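Local coordinates for protein adenosylmethionine-8-amino-7-oxononanoate aminotransferase (Methanocaldococcus jannaschii, PDB 6ZHK) that probably transfers the amino group of S-adenosyl-L-methionine to 7-keto-8-aminopelargonic acid, a pyridoxal-phosphate-dependent step of biotin biosynthesis, at residues 103-108 / 116-121. Numbering follows the deposited sequence.
Sequences KKLVDI and VFYSED. With MG (magnesium ion), chain C.
The carbonyl oxygen of V106 lies 2.2 Å from a magnesium ion and binds it, while the side chain of the same residue packs against V116. In this fold-type I (class-III) aminotransferase domain, strand 115-119 lies at the border, within the chain, of the seven-stranded mixed sheet; the axes of 103-108 and 116-119 come within 9.8 Å, their N-to-C directions 121° apart. T109 OG1, the carbonyl oxygens of P110 and L113, and a water whose oxygen is 2.1 Å from the magnesium are further ligands, so the ion pins the loop joining helix 96-108 to the strand. No hydrogen bond joins the two segments; the interface is apolar and buried. V116 CG2 makes two of the three side-chain contacts, meeting V106 CG2 at 3.7 Å and L105 CB at 4.2 Å. The other methyl, CG1, anti to the V116 backbone N (chi1 168°), sits over one face of the Y118 ring, toward its rim. L105, which also touches L353 of helix 343-358, reaches past V116 with its CD1 and meets Y118 CE1 obliquely at 4.1 Å. Beyond the ring, Y118 OH is hydrogen-bonded to S98 O, tying the strand to an earlier turn of the same helix.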
ATOM      1  N   LYS A 103     -16.229  -0.442  13.836  1.00 15.55           N
ATOM      2  CA  LYS A 103     -17.444  -1.049  14.373  1.00 17.35           C
ATOM      3  C   LYS A 103     -18.387  -1.444  13.225  1.00 16.08           C
ATOM      4  O   LYS A 103     -18.988  -2.512  13.250  1.00 19.42           O
ATOM      5  CB  LYS A 103     -18.107  -0.080  15.344  1.00 18.54           C
ATOM      6  CG  LYS A 103     -19.481  -0.565  15.862  1.00 23.75           C
ATOM      7  CD  LYS A 103     -19.935   0.239  17.090  1.00 26.31           C
ATOM      8  CE  LYS A 103     -21.374  -0.028  17.507  1.00 29.14           C
ATOM      9  NZ  LYS A 103     -21.725  -1.451  17.345  1.00 30.53           N
ATOM     10  N   LYS A 104     -18.550  -0.591  12.221  1.00 17.14           N
ATOM     11  CA  LYS A 104     -19.451  -0.954  11.137  1.00 19.52           C
ATOM     12  C   LYS A 104     -18.970  -2.209  10.408  1.00 17.47           C
ATOM     13  O   LYS A 104     -19.772  -3.060  10.022  1.00 17.33           O
ATOM     14  CB  LYS A 104     -19.562   0.171  10.107  1.00 21.11           C
ATOM     15  CG  LYS A 104     -20.272   1.456  10.534  1.00 26.26           C
ATOM     16  CD  LYS A 104     -21.720   1.319  10.977  1.00 33.22           C
ATOM     17  CE  LYS A 104     -22.439   2.670  10.909  1.00 36.83           C
ATOM     18  NZ  LYS A 104     -23.575   2.678  11.853  1.00 40.45           N
ATOM     19  N   LEU A 105     -17.657  -2.294  10.140  1.00 14.05           N
ATOM     20  CA  LEU A 105     -17.083  -3.437   9.426  1.00 15.79           C
ATOM     21  C   LEU A 105     -17.267  -4.732  10.218  1.00 13.78           C
ATOM     22  O   LEU A 105     -17.621  -5.728   9.617  1.00 17.10           O
ATOM     23  CB  LEU A 105     -15.588  -3.199   9.143  1.00 13.57           C
ATOM     24  CG  LEU A 105     -15.341  -2.190   8.023  1.00 17.60           C
ATOM     25  CD1 LEU A 105     -13.859  -1.815   7.934  1.00 19.18           C
ATOM     26  CD2 LEU A 105     -15.883  -2.650   6.674  1.00 19.09           C
ATOM     27  N   VAL A 106     -17.066  -4.706  11.552  1.00 14.63           N
ATOM     28  CA  VAL A 106     -17.240  -5.889  12.379  1.00 13.73           C
ATOM     29  C   VAL A 106     -18.713  -6.317  12.304  1.00 15.28           C
ATOM     30  O   VAL A 106     -18.991  -7.528  12.149  1.00 15.57           O
ATOM     31  CB  VAL A 106     -16.708  -5.620  13.810  1.00 15.87           C
ATOM     32  CG1 VAL A 106     -17.161  -6.666  14.838  1.00 15.29           C
ATOM     33  CG2 VAL A 106     -15.140  -5.536  13.816  1.00 15.97           C
ATOM     34  N   ASP A 107     -19.599  -5.297  12.419  1.00 19.57           N
ATOM     35  CA  ASP A 107     -21.051  -5.545  12.451  1.00 21.56           C
ATOM     36  C   ASP A 107     -21.567  -6.099  11.124  1.00 20.19           C
ATOM     37  O   ASP A 107     -22.498  -6.885  11.147  1.00 22.75           O
ATOM     38  CB  ASP A 107     -21.854  -4.308  12.891  1.00 23.43           C
ATOM     39  CG  ASP A 107     -21.681  -3.987  14.364  1.00 27.95           C
ATOM     40  OD1 ASP A 107     -21.133  -4.886  15.131  1.00 30.91           O
ATOM     41  OD2 ASP A 107     -22.023  -2.852  14.740  1.00 27.45           O
ATOM     42  N   ILE A 108     -21.033  -5.678   9.968  1.00 16.08           N
ATOM     43  CA  ILE A 108     -21.600  -6.212   8.733  1.00 17.71           C
ATOM     44  C   ILE A 108     -20.941  -7.501   8.276  1.00 17.83           C
ATOM     45  O   ILE A 108     -21.408  -8.084   7.308  1.00 18.70           O
ATOM     46  CB  ILE A 108     -21.555  -5.232   7.561  1.00 22.60           C
ATOM     47  CG1 ILE A 108     -20.121  -4.776   7.317  1.00 24.64           C
ATOM     48  CG2 ILE A 108     -22.534  -4.082   7.754  1.00 33.59           C
ATOM     49  CD1 ILE A 108     -20.031  -3.924   6.084  1.00 32.33           C
ATOM     50  N   VAL A 116     -10.270  -5.550  13.383  1.00 13.76           N
ATOM     51  CA  VAL A 116     -10.033  -4.870  12.108  1.00 14.06           C
ATOM     52  C   VAL A 116      -8.615  -4.296  12.152  1.00 12.06           C
ATOM     53  O   VAL A 116      -8.314  -3.555  13.091  1.00 12.77           O
ATOM     54  CB  VAL A 116     -11.045  -3.697  11.888  1.00 13.25           C
ATOM     55  CG1 VAL A 116     -10.611  -2.821  10.712  1.00 15.59           C
ATOM     56  CG2 VAL A 116     -12.426  -4.252  11.631  1.00 15.68           C
ATOM     57  N   PHE A 117      -7.773  -4.673  11.177  1.00 11.85           N
ATOM     58  CA  PHE A 117      -6.455  -4.076  11.038  1.00 12.49           C
ATOM     59  C   PHE A 117      -6.455  -3.393   9.672  1.00 15.43           C
ATOM     60  O   PHE A 117      -6.585  -4.063   8.641  1.00 14.14           O
ATOM     61  CB  PHE A 117      -5.385  -5.196  11.059  1.00 12.31           C
ATOM     62  CG  PHE A 117      -3.998  -4.652  11.236  1.00 13.01           C
ATOM     63  CD1 PHE A 117      -3.358  -3.968  10.207  1.00 12.00           C
ATOM     64  CD2 PHE A 117      -3.371  -4.788  12.461  1.00 12.09           C
ATOM     65  CE1 PHE A 117      -2.106  -3.376  10.421  1.00 12.35           C
ATOM     66  CE2 PHE A 117      -2.108  -4.239  12.671  1.00 12.47           C
ATOM     67  CZ  PHE A 117      -1.510  -3.498  11.673  1.00 12.93           C
ATOM     68  N   TYR A 118      -6.206  -2.073   9.635  1.00 12.55           N
ATOM     69  CA  TYR A 118      -6.351  -1.326   8.397  1.00 13.52           C
ATOM     70  C   TYR A 118      -5.038  -1.244   7.629  1.00 14.27           C
ATOM     71  O   TYR A 118      -3.971  -1.285   8.210  1.00 13.83           O
ATOM     72  CB  TYR A 118      -6.676   0.138   8.709  1.00 13.29           C
ATOM     73  CG  TYR A 118      -8.102   0.350   9.234  1.00 14.01           C
ATOM     74  CD1 TYR A 118      -9.192   0.160   8.391  1.00 14.85           C
ATOM     75  CD2 TYR A 118      -8.338   0.787  10.545  1.00 13.28           C
ATOM     76  CE1 TYR A 118     -10.491   0.402   8.852  1.00 14.93           C
ATOM     77  CE2 TYR A 118      -9.617   1.049  11.007  1.00 13.74           C
ATOM     78  CZ  TYR A 118     -10.693   0.819  10.166  1.00 15.09           C
ATOM     79  OH  TYR A 118     -11.977   1.069  10.560  1.00 14.01           O
ATOM     80  N   SER A 119      -5.150  -1.072   6.306  1.00 14.79           N
ATOM     81  CA  SER A 119      -4.026  -0.798   5.425  1.00 13.24           C
ATOM     82  C   SER A 119      -4.586  -0.046   4.214  1.00 16.39           C
ATOM     83  O   SER A 119      -5.758   0.358   4.230  1.00 14.00           O
ATOM     84  CB  SER A 119      -3.297  -2.072   5.013  1.00 16.83           C
ATOM     85  OG  SER A 119      -4.143  -2.981   4.331  1.00 15.42           O
ATOM     86  N   GLU A 120      -3.772   0.135   3.169  1.00 17.34           N
ATOM     87  CA  GLU A 120      -4.191   0.952   2.039  1.00 19.60           C
ATOM     88  C   GLU A 120      -4.634   0.122   0.843  1.00 20.60           C
ATOM     89  O   GLU A 120      -5.578   0.515   0.201  1.00 24.50           O
ATOM     90  CB  GLU A 120      -3.086   1.912   1.593  1.00 24.92           C
ATOM     91  CG  GLU A 120      -2.954   3.085   2.544  1.00 30.22           C
ATOM     92  CD  GLU A 120      -2.375   2.753   3.904  1.00 33.99           C
ATOM     93  OE1 GLU A 120      -1.264   2.127   3.940  1.00 37.40           O
ATOM     94  OE2 GLU A 120      -3.081   3.048   4.914  1.00 36.44           O
ATOM     95  N   ASP A 121      -4.009  -1.040   0.580  1.00 19.03           N
ATOM     96  CA  ASP A 121      -4.244  -1.764  -0.673  1.00 20.17           C
ATOM     97  C   ASP A 121      -4.512  -3.224  -0.316  1.00 17.15           C
ATOM     98  O   ASP A 121      -3.995  -3.700   0.701  1.00 14.81           O
ATOM     99  CB  ASP A 121      -3.006  -1.741  -1.586  1.00 25.78           C
ATOM    100  CG  ASP A 121      -2.697  -0.320  -2.032  1.00 40.67           C
ATOM    101  OD1 ASP A 121      -3.665   0.461  -2.199  1.00 40.66           O
ATOM    102  OD2 ASP A 121      -1.489   0.022  -2.211  1.00 47.22           O
TER
HETATM  103 MG    MG C 501     -18.045  -9.518  12.025  1.00 18.03          MG
HETATM  104  O   HOH W   1     -18.922  -9.618  13.957  1.00 16.41           O